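Local coordinates for SAP-like pentraxin (Limulus polyphemus, PDB 3FLP), which probably acts as a calcium-dependent, sugar-binding lectin of the pentraxin family, built as a doubly stacked ring of seven subunits per layer, at residues 160-172 with 186-198. Numbering follows the deposited sequence.
Sequences SGELSDLQVWDEA and GIRPRGNVISWME
Asp165 OD2 is gripped side-on by Arg188, with NE at 2.8 Å and NH2 at 2.9 Å, in a salt bridge that Arg39 of strand 33-42 joins. This polar network flanks the antiparallel pairing of strands 161-169 and 194-195 in the pentraxin beta-sandwich. The carboxylate and guanidinium planes stand 53° apart: NE arrives nearly along the C-O axis, whereas NH2 comes from above the carboxylate plane. The other oxygen, OD1, takes a nearly straight bond from Gln167 NE2 (2.7 Å, 170°), which fixes the amide's rotation. Bent at chi2 (-64°), the Gln167 chain brings OE1 to accept a hydrogen bond from Gly191 N at 2.9 Å, the donor tilted from the carbonyl plane.

Val193 and Ile194 together face the single residue Val168, a classic beta bulge; both N-H groups reach Val168 O, from the same face of its plane, and Val168 N returns a bond to Ile194 O. The Val168 and Ile194 side chains lie side by side, pointing the same way (CB to CB 3.7 Å). The backbone from Ser164 C to Asp165 N crosses one face of the Trp196 indole, with Asp165 N 3.2 Å above the ring plane, offset toward the rim; Met197 SD lies over the opposite face, and NE1 bonds to Val7 O. Gly191 CA makes a CH-pi contact 3.6 Å from the centroid of the Trp169 five-membered ring, whose NE1 bonds to Leu217 O of a neighbouring subunit. Beyond the bulge, Asn192 ND2 meets Asp170 OD1 at 2.9 Å, while Asn192 OD1 accepts Asp170 N on a lone pair, in the carbonyl plane.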
ATOM      1  N   SER A 160     -45.510   6.924  22.103  1.00  9.48           N
ATOM      2  CA  SER A 160     -44.584   6.204  22.965  1.00  9.83           C
ATOM      3  C   SER A 160     -43.831   5.160  22.151  1.00  8.66           C
ATOM      4  O   SER A 160     -44.393   4.537  21.251  1.00  8.60           O
ATOM      5  CB  SER A 160     -45.340   5.534  24.115  1.00  9.97           C
ATOM      6  OG  SER A 160     -45.885   6.515  24.983  1.00 11.38           O
ATOM      7  N   GLY A 161     -42.558   4.981  22.476  1.00  8.16           N
ATOM      8  CA  GLY A 161     -41.732   4.025  21.770  1.00  7.02           C
ATOM      9  C   GLY A 161     -40.300   4.511  21.781  1.00  7.03           C
ATOM     10  O   GLY A 161     -39.943   5.380  22.576  1.00  5.86           O
ATOM     11  N   GLU A 162     -39.474   3.954  20.904  1.00  7.01           N
ATOM     12  CA  GLU A 162     -38.078   4.355  20.832  1.00  7.31           C
ATOM     13  C   GLU A 162     -37.821   5.025  19.485  1.00  7.84           C
ATOM     14  O   GLU A 162     -38.384   4.633  18.458  1.00  7.44           O
ATOM     15  CB  GLU A 162     -37.172   3.133  21.033  1.00  5.93           C
ATOM     16  CG  GLU A 162     -37.440   2.438  22.376  1.00  8.32           C
ATOM     17  CD  GLU A 162     -36.661   1.150  22.577  1.00  9.03           C
ATOM     18  OE1 GLU A 162     -35.972   0.692  21.644  1.00 12.86           O
ATOM     19  OE2 GLU A 162     -36.747   0.581  23.677  1.00 11.57           O
ATOM     20  N   LEU A 163     -36.974   6.047  19.497  1.00  7.83           N
ATOM     21  CA  LEU A 163     -36.669   6.781  18.279  1.00  6.95           C
ATOM     22  C   LEU A 163     -35.178   7.066  18.149  1.00  6.35           C
ATOM     23  O   LEU A 163     -34.493   7.317  19.139  1.00  5.57           O
ATOM     24  CB  LEU A 163     -37.466   8.092  18.272  1.00  6.07           C
ATOM     25  CG  LEU A 163     -37.365   9.018  17.063  1.00  9.35           C
ATOM     26  CD1 LEU A 163     -38.648   9.845  16.951  1.00  8.25           C
ATOM     27  CD2 LEU A 163     -36.138   9.907  17.191  1.00  6.81           C
ATOM     28  N   SER A 164     -34.676   7.010  16.921  1.00  7.15           N
ATOM     29  CA  SER A 164     -33.273   7.307  16.676  1.00  7.29           C
ATOM     30  C   SER A 164     -33.028   7.709  15.228  1.00  6.73           C
ATOM     31  O   SER A 164     -33.896   7.550  14.369  1.00  7.24           O
ATOM     32  CB  SER A 164     -32.385   6.121  17.049  1.00  7.33           C
ATOM     33  OG  SER A 164     -32.247   5.230  15.971  1.00 11.41           O
ATOM     34  N   ASP A 165     -31.851   8.278  14.983  1.00  6.74           N
ATOM     35  CA  ASP A 165     -31.433   8.694  13.648  1.00  6.01           C
ATOM     36  C   ASP A 165     -32.428   9.642  12.960  1.00  6.61           C
ATOM     37  O   ASP A 165     -32.792   9.442  11.800  1.00  5.91           O
ATOM     38  CB  ASP A 165     -31.208   7.446  12.786  1.00  5.35           C
ATOM     39  CG  ASP A 165     -30.121   7.632  11.740  1.00  6.43           C
ATOM     40  OD1 ASP A 165     -29.656   8.773  11.526  1.00  4.58           O
ATOM     41  OD2 ASP A 165     -29.741   6.617  11.120  1.00  6.68           O
ATOM     42  N   LEU A 166     -32.864  10.675  13.676  1.00  8.11           N
ATOM     43  CA  LEU A 166     -33.793  11.658  13.116  1.00  7.85           C
ATOM     44  C   LEU A 166     -33.014  12.594  12.194  1.00  8.42           C
ATOM     45  O   LEU A 166     -32.079  13.268  12.626  1.00  8.52           O
ATOM     46  CB  LEU A 166     -34.454  12.483  14.225  1.00  6.39           C
ATOM     47  CG  LEU A 166     -35.243  13.724  13.782  1.00  7.09           C
ATOM     48  CD1 LEU A 166     -36.508  13.305  13.001  1.00  4.06           C
ATOM     49  CD2 LEU A 166     -35.614  14.546  15.016  1.00  5.16           C
ATOM     50  N   GLN A 167     -33.405  12.632  10.926  1.00  8.17           N
ATOM     51  CA  GLN A 167     -32.741  13.480   9.942  1.00  8.21           C
ATOM     52  C   GLN A 167     -33.799  14.289   9.189  1.00  8.04           C
ATOM     53  O   GLN A 167     -34.759  13.726   8.659  1.00  8.96           O
ATOM     54  CB  GLN A 167     -31.951  12.614   8.960  1.00  7.84           C
ATOM     55  CG  GLN A 167     -31.000  11.603   9.609  1.00  9.31           C
ATOM     56  CD  GLN A 167     -29.878  12.246  10.412  1.00  7.91           C
ATOM     57  OE1 GLN A 167     -29.591  13.438  10.271  1.00 10.97           O
ATOM     58  NE2 GLN A 167     -29.226  11.452  11.247  1.00  7.00           N
ATOM     59  N   VAL A 168     -33.609  15.604   9.138  1.00  7.08           N
ATOM     60  CA  VAL A 168     -34.548  16.510   8.479  1.00  5.78           C
ATOM     61  C   VAL A 168     -33.867  17.413   7.447  1.00  6.75           C
ATOM     62  O   VAL A 168     -32.859  18.053   7.745  1.00  6.16           O
ATOM     63  CB  VAL A 168     -35.255  17.419   9.528  1.00  5.10           C
ATOM     64  CG1 VAL A 168     -36.282  18.329   8.841  1.00  2.41           C
ATOM     65  CG2 VAL A 168     -35.934  16.546  10.606  1.00  4.46           C
ATOM     66  N   TRP A 169     -34.436  17.459   6.242  1.00  7.18           N
ATOM     67  CA  TRP A 169     -33.937  18.274   5.132  1.00  7.93           C
ATOM     68  C   TRP A 169     -35.036  19.255   4.722  1.00  8.73           C
ATOM     69  O   TRP A 169     -36.221  18.943   4.847  1.00  9.10           O
ATOM     70  CB  TRP A 169     -33.630  17.400   3.909  1.00  7.14           C
ATOM     71  CG  TRP A 169     -32.441  16.499   4.018  1.00  6.58           C
ATOM     72  CD1 TRP A 169     -31.165  16.771   3.617  1.00  7.15           C
ATOM     73  CD2 TRP A 169     -32.431  15.151   4.502  1.00  5.21           C
ATOM     74  NE1 TRP A 169     -30.359  15.671   3.815  1.00  6.61           N
ATOM     75  CE2 TRP A 169     -31.111  14.664   4.356  1.00  4.80           C
ATOM     76  CE3 TRP A 169     -33.409  14.307   5.045  1.00  5.16           C
ATOM     77  CZ2 TRP A 169     -30.744  13.365   4.731  1.00  4.96           C
ATOM     78  CZ3 TRP A 169     -33.045  13.014   5.419  1.00  4.66           C
ATOM     79  CH2 TRP A 169     -31.722  12.557   5.261  1.00  4.23           C
ATOM     80  N   ASP A 170     -34.655  20.426   4.219  1.00  8.08           N
ATOM     81  CA  ASP A 170     -35.661  21.388   3.778  1.00  9.37           C
ATOM     82  C   ASP A 170     -35.870  21.244   2.265  1.00 10.28           C
ATOM     83  O   ASP A 170     -36.047  22.221   1.534  1.00  9.75           O
ATOM     84  CB  ASP A 170     -35.245  22.815   4.161  1.00 10.29           C
ATOM     85  CG  ASP A 170     -33.972  23.269   3.474  1.00 10.46           C
ATOM     86  OD1 ASP A 170     -33.192  22.424   3.002  1.00 11.79           O
ATOM     87  OD2 ASP A 170     -33.744  24.494   3.419  1.00 16.62           O
ATOM     88  N   GLU A 171     -35.836  19.996   1.812  1.00 10.91           N
ATOM     89  CA  GLU A 171     -36.037  19.651   0.411  1.00 11.31           C
ATOM     90  C   GLU A 171     -36.936  18.426   0.373  1.00 10.75           C
ATOM     91  O   GLU A 171     -37.116  17.761   1.390  1.00  9.92           O
ATOM     92  CB  GLU A 171     -34.703  19.332  -0.279  1.00 13.31           C
ATOM     93  CG  GLU A 171     -33.778  20.545  -0.432  1.00 16.54           C
ATOM     94  CD  GLU A 171     -32.842  20.426  -1.627  1.00 17.04           C
ATOM     95  OE1 GLU A 171     -33.305  19.973  -2.694  1.00 17.07           O
ATOM     96  OE2 GLU A 171     -31.655  20.800  -1.508  1.00 19.46           O
ATOM     97  N   ALA A 172     -37.515  18.140  -0.790  1.00  9.56           N
ATOM     98  CA  ALA A 172     -38.381  16.976  -0.945  1.00  9.48           C
ATOM     99  C   ALA A 172     -37.577  15.865  -1.613  1.00  9.45           C
ATOM    100  O   ALA A 172     -37.516  15.785  -2.839  1.00  7.91           O
ATOM    101  CB  ALA A 172     -39.593  17.325  -1.798  1.00 10.29           C
ATOM    102  N   GLY A 186     -25.792   1.732   4.727  1.00 24.66           N
ATOM    103  CA  GLY A 186     -25.551   2.717   3.687  1.00 22.73           C
ATOM    104  C   GLY A 186     -24.691   3.860   4.190  1.00 21.68           C
ATOM    105  O   GLY A 186     -23.956   3.709   5.165  1.00 21.34           O
ATOM    106  N   ILE A 187     -24.786   5.009   3.532  1.00 20.68           N
ATOM    107  CA  ILE A 187     -23.995   6.169   3.920  1.00 20.20           C
ATOM    108  C   ILE A 187     -24.539   6.856   5.168  1.00 17.88           C
ATOM    109  O   ILE A 187     -23.850   7.670   5.779  1.00 16.90           O
ATOM    110  CB  ILE A 187     -23.922   7.193   2.769  1.00 21.74           C
ATOM    111  CG1 ILE A 187     -25.319   7.732   2.459  1.00 23.21           C
ATOM    112  CG2 ILE A 187     -23.336   6.526   1.523  1.00 22.36           C
ATOM    113  CD1 ILE A 187     -25.346   8.729   1.319  1.00 26.02           C
ATOM    114  N   ARG A 188     -25.770   6.515   5.546  1.00 16.28           N
ATOM    115  CA  ARG A 188     -26.407   7.102   6.721  1.00 13.90           C
ATOM    116  C   ARG A 188     -26.267   8.632   6.717  1.00 13.62           C
ATOM    117  O   ARG A 188     -25.543   9.212   7.536  1.00 11.76           O
ATOM    118  CB  ARG A 188     -25.792   6.487   7.973  1.00 15.32           C
ATOM    119  CG  ARG A 188     -26.035   4.970   8.066  1.00 15.28           C
ATOM    120  CD  ARG A 188     -27.494   4.670   8.397  1.00 14.18           C
ATOM    121  NE  ARG A 188     -27.812   5.028   9.781  1.00 13.61           N
ATOM    122  CZ  ARG A 188     -27.503   4.271  10.834  1.00 14.86           C
ATOM    123  NH1 ARG A 188     -26.874   3.115  10.652  1.00 12.75           N
ATOM    124  NH2 ARG A 188     -27.816   4.667  12.065  1.00 11.77           N
ATOM    125  N   PRO A 189     -26.966   9.298   5.779  1.00 12.18           N
ATOM    126  CA  PRO A 189     -27.001  10.751   5.567  1.00 12.43           C
ATOM    127  C   PRO A 189     -27.462  11.548   6.782  1.00 11.69           C
ATOM    128  O   PRO A 189     -28.171  11.027   7.642  1.00 10.63           O
ATOM    129  CB  PRO A 189     -27.985  10.912   4.405  1.00 10.63           C
ATOM    130  CG  PRO A 189     -27.854   9.634   3.666  1.00 13.77           C
ATOM    131  CD  PRO A 189     -27.800   8.615   4.774  1.00 12.34           C
ATOM    132  N   ARG A 190     -27.067  12.818   6.826  1.00 11.35           N
ATOM    133  CA  ARG A 190     -27.442  13.719   7.910  1.00 12.77           C
ATOM    134  C   ARG A 190     -28.243  14.883   7.322  1.00 11.72           C
ATOM    135  O   ARG A 190     -27.805  15.521   6.368  1.00 10.67           O
ATOM    136  CB  ARG A 190     -26.198  14.274   8.605  1.00 14.58           C
ATOM    137  CG  ARG A 190     -25.237  13.219   9.124  1.00 17.37           C
ATOM    138  CD  ARG A 190     -23.964  13.880   9.618  1.00 20.03           C
ATOM    139  NE  ARG A 190     -22.994  12.918  10.127  1.00 23.51           N
ATOM    140  CZ  ARG A 190     -22.350  12.030   9.375  1.00 25.44           C
ATOM    141  NH1 ARG A 190     -22.568  11.971   8.062  1.00 25.86           N
ATOM    142  NH2 ARG A 190     -21.481  11.200   9.938  1.00 25.47           N
ATOM    143  N   GLY A 191     -29.415  15.153   7.890  1.00 10.81           N
ATOM    144  CA  GLY A 191     -30.239  16.239   7.392  1.00  9.68           C
ATOM    145  C   GLY A 191     -29.556  17.588   7.554  1.00  9.80           C
ATOM    146  O   GLY A 191     -28.741  17.759   8.462  1.00  9.66           O
ATOM    147  N   ASN A 192     -29.885  18.541   6.683  1.00  7.37           N
ATOM    148  CA  ASN A 192     -29.292  19.875   6.746  1.00  8.29           C
ATOM    149  C   ASN A 192     -30.059  20.802   7.697  1.00  8.39           C
ATOM    150  O   ASN A 192     -29.538  21.820   8.123  1.00  7.64           O
ATOM    151  CB  ASN A 192     -29.215  20.507   5.342  1.00  6.62           C
ATOM    152  CG  ASN A 192     -30.581  20.914   4.795  1.00  7.35           C
ATOM    153  OD1 ASN A 192     -31.535  20.130   4.799  1.00  9.05           O
ATOM    154  ND2 ASN A 192     -30.674  22.138   4.308  1.00  4.80           N
ATOM    155  N   VAL A 193     -31.299  20.448   8.019  1.00  8.70           N
ATOM    156  CA  VAL A 193     -32.108  21.249   8.935  1.00  8.09           C
ATOM    157  C   VAL A 193     -31.873  20.700  10.344  1.00  8.52           C
ATOM    158  O   VAL A 193     -31.512  21.438  11.258  1.00  6.89           O
ATOM    159  CB  VAL A 193     -33.604  21.155   8.567  1.00  9.19           C
ATOM    160  CG1 VAL A 193     -34.440  21.937   9.560  1.00  9.85           C
ATOM    161  CG2 VAL A 193     -33.819  21.695   7.162  1.00  9.58           C
ATOM    162  N   ILE A 194     -32.077  19.396  10.506  1.00  8.90           N
ATOM    163  CA  ILE A 194     -31.844  18.729  11.783  1.00  7.69           C
ATOM    164  C   ILE A 194     -31.024  17.472  11.527  1.00  7.48           C
ATOM    165  O   ILE A 194     -31.390  16.643  10.695  1.00  5.70           O
ATOM    166  CB  ILE A 194     -33.160  18.295  12.487  1.00  8.86           C
ATOM    167  CG1 ILE A 194     -33.898  19.516  13.038  1.00 10.43           C
ATOM    168  CG2 ILE A 194     -32.849  17.330  13.631  1.00  4.95           C
ATOM    169  CD1 ILE A 194     -35.196  19.161  13.754  1.00  9.14           C
ATOM    170  N   SER A 195     -29.901  17.355  12.225  1.00  6.48           N
ATOM    171  CA  SER A 195     -29.045  16.187  12.115  1.00  7.52           C
ATOM    172  C   SER A 195     -29.021  15.583  13.516  1.00  7.04           C
ATOM    173  O   SER A 195     -28.616  16.243  14.468  1.00  4.39           O
ATOM    174  CB  SER A 195     -27.631  16.581  11.678  1.00  8.66           C
ATOM    175  OG  SER A 195     -26.784  15.440  11.650  1.00 11.83           O
ATOM    176  N   TRP A 196     -29.472  14.337  13.633  1.00  6.91           N
ATOM    177  CA  TRP A 196     -29.543  13.656  14.917  1.00  7.65           C
ATOM    178  C   TRP A 196     -28.292  13.804  15.783  1.00  8.44           C
ATOM    179  O   TRP A 196     -27.187  13.482  15.359  1.00  7.72           O
ATOM    180  CB  TRP A 196     -29.836  12.171  14.701  1.00  9.66           C
ATOM    181  CG  TRP A 196     -30.207  11.434  15.965  1.00  7.84           C
ATOM    182  CD1 TRP A 196     -29.698  10.243  16.401  1.00  8.36           C
ATOM    183  CD2 TRP A 196     -31.234  11.795  16.898  1.00  8.28           C
ATOM    184  NE1 TRP A 196     -30.351   9.833  17.540  1.00  5.96           N
ATOM    185  CE2 TRP A 196     -31.300  10.765  17.866  1.00  7.61           C
ATOM    186  CE3 TRP A 196     -32.109  12.883  17.006  1.00  7.99           C
ATOM    187  CZ2 TRP A 196     -32.209  10.793  18.927  1.00  7.87           C
ATOM    188  CZ3 TRP A 196     -33.011  12.911  18.061  1.00  7.54           C
ATOM    189  CH2 TRP A 196     -33.056  11.871  19.007  1.00  8.77           C
ATOM    190  N   MET A 197     -28.495  14.294  17.002  1.00  9.52           N
ATOM    191  CA  MET A 197     -27.426  14.491  17.969  1.00 10.99           C
ATOM    192  C   MET A 197     -26.416  15.588  17.602  1.00 12.87           C
ATOM    193  O   MET A 197     -25.388  15.732  18.269  1.00 13.73           O
ATOM    194  CB  MET A 197     -26.697  13.163  18.221  1.00 11.25           C
ATOM    195  CG  MET A 197     -27.600  12.031  18.723  1.00 10.47           C
ATOM    196  SD  MET A 197     -28.577  12.456  20.201  1.00 12.97           S
ATOM    197  CE  MET A 197     -27.287  12.470  21.508  1.00 10.18           C
ATOM    198  N   GLU A 198     -26.691  16.347  16.546  1.00 12.53           N
ATOM    199  CA  GLU A 198     -25.807  17.447  16.162  1.00 15.01           C
ATOM    200  C   GLU A 198     -26.550  18.773  16.344  1.00 15.72           C
ATOM    201  O   GLU A 198     -25.969  19.846  16.219  1.00 17.38           O
ATOM    202  CB  GLU A 198     -25.325  17.311  14.709  1.00 16.21           C
ATOM    203  CG  GLU A 198     -24.477  16.062  14.447  1.00 21.18           C
ATOM    204  CD  GLU A 198     -23.725  16.110  13.118  1.00 23.24           C
ATOM    205  OE1 GLU A 198     -24.310  16.548  12.102  1.00 25.92           O
ATOM    206  OE2 GLU A 198     -22.547  15.696  13.085  1.00 25.64           O
TER
HETATM  207  O   HOH W   1     -28.395   8.572   9.203  1.00 12.29           O
HETATM  208  O   HOH W   2     -26.677  12.794  12.746  1.00 14.19           O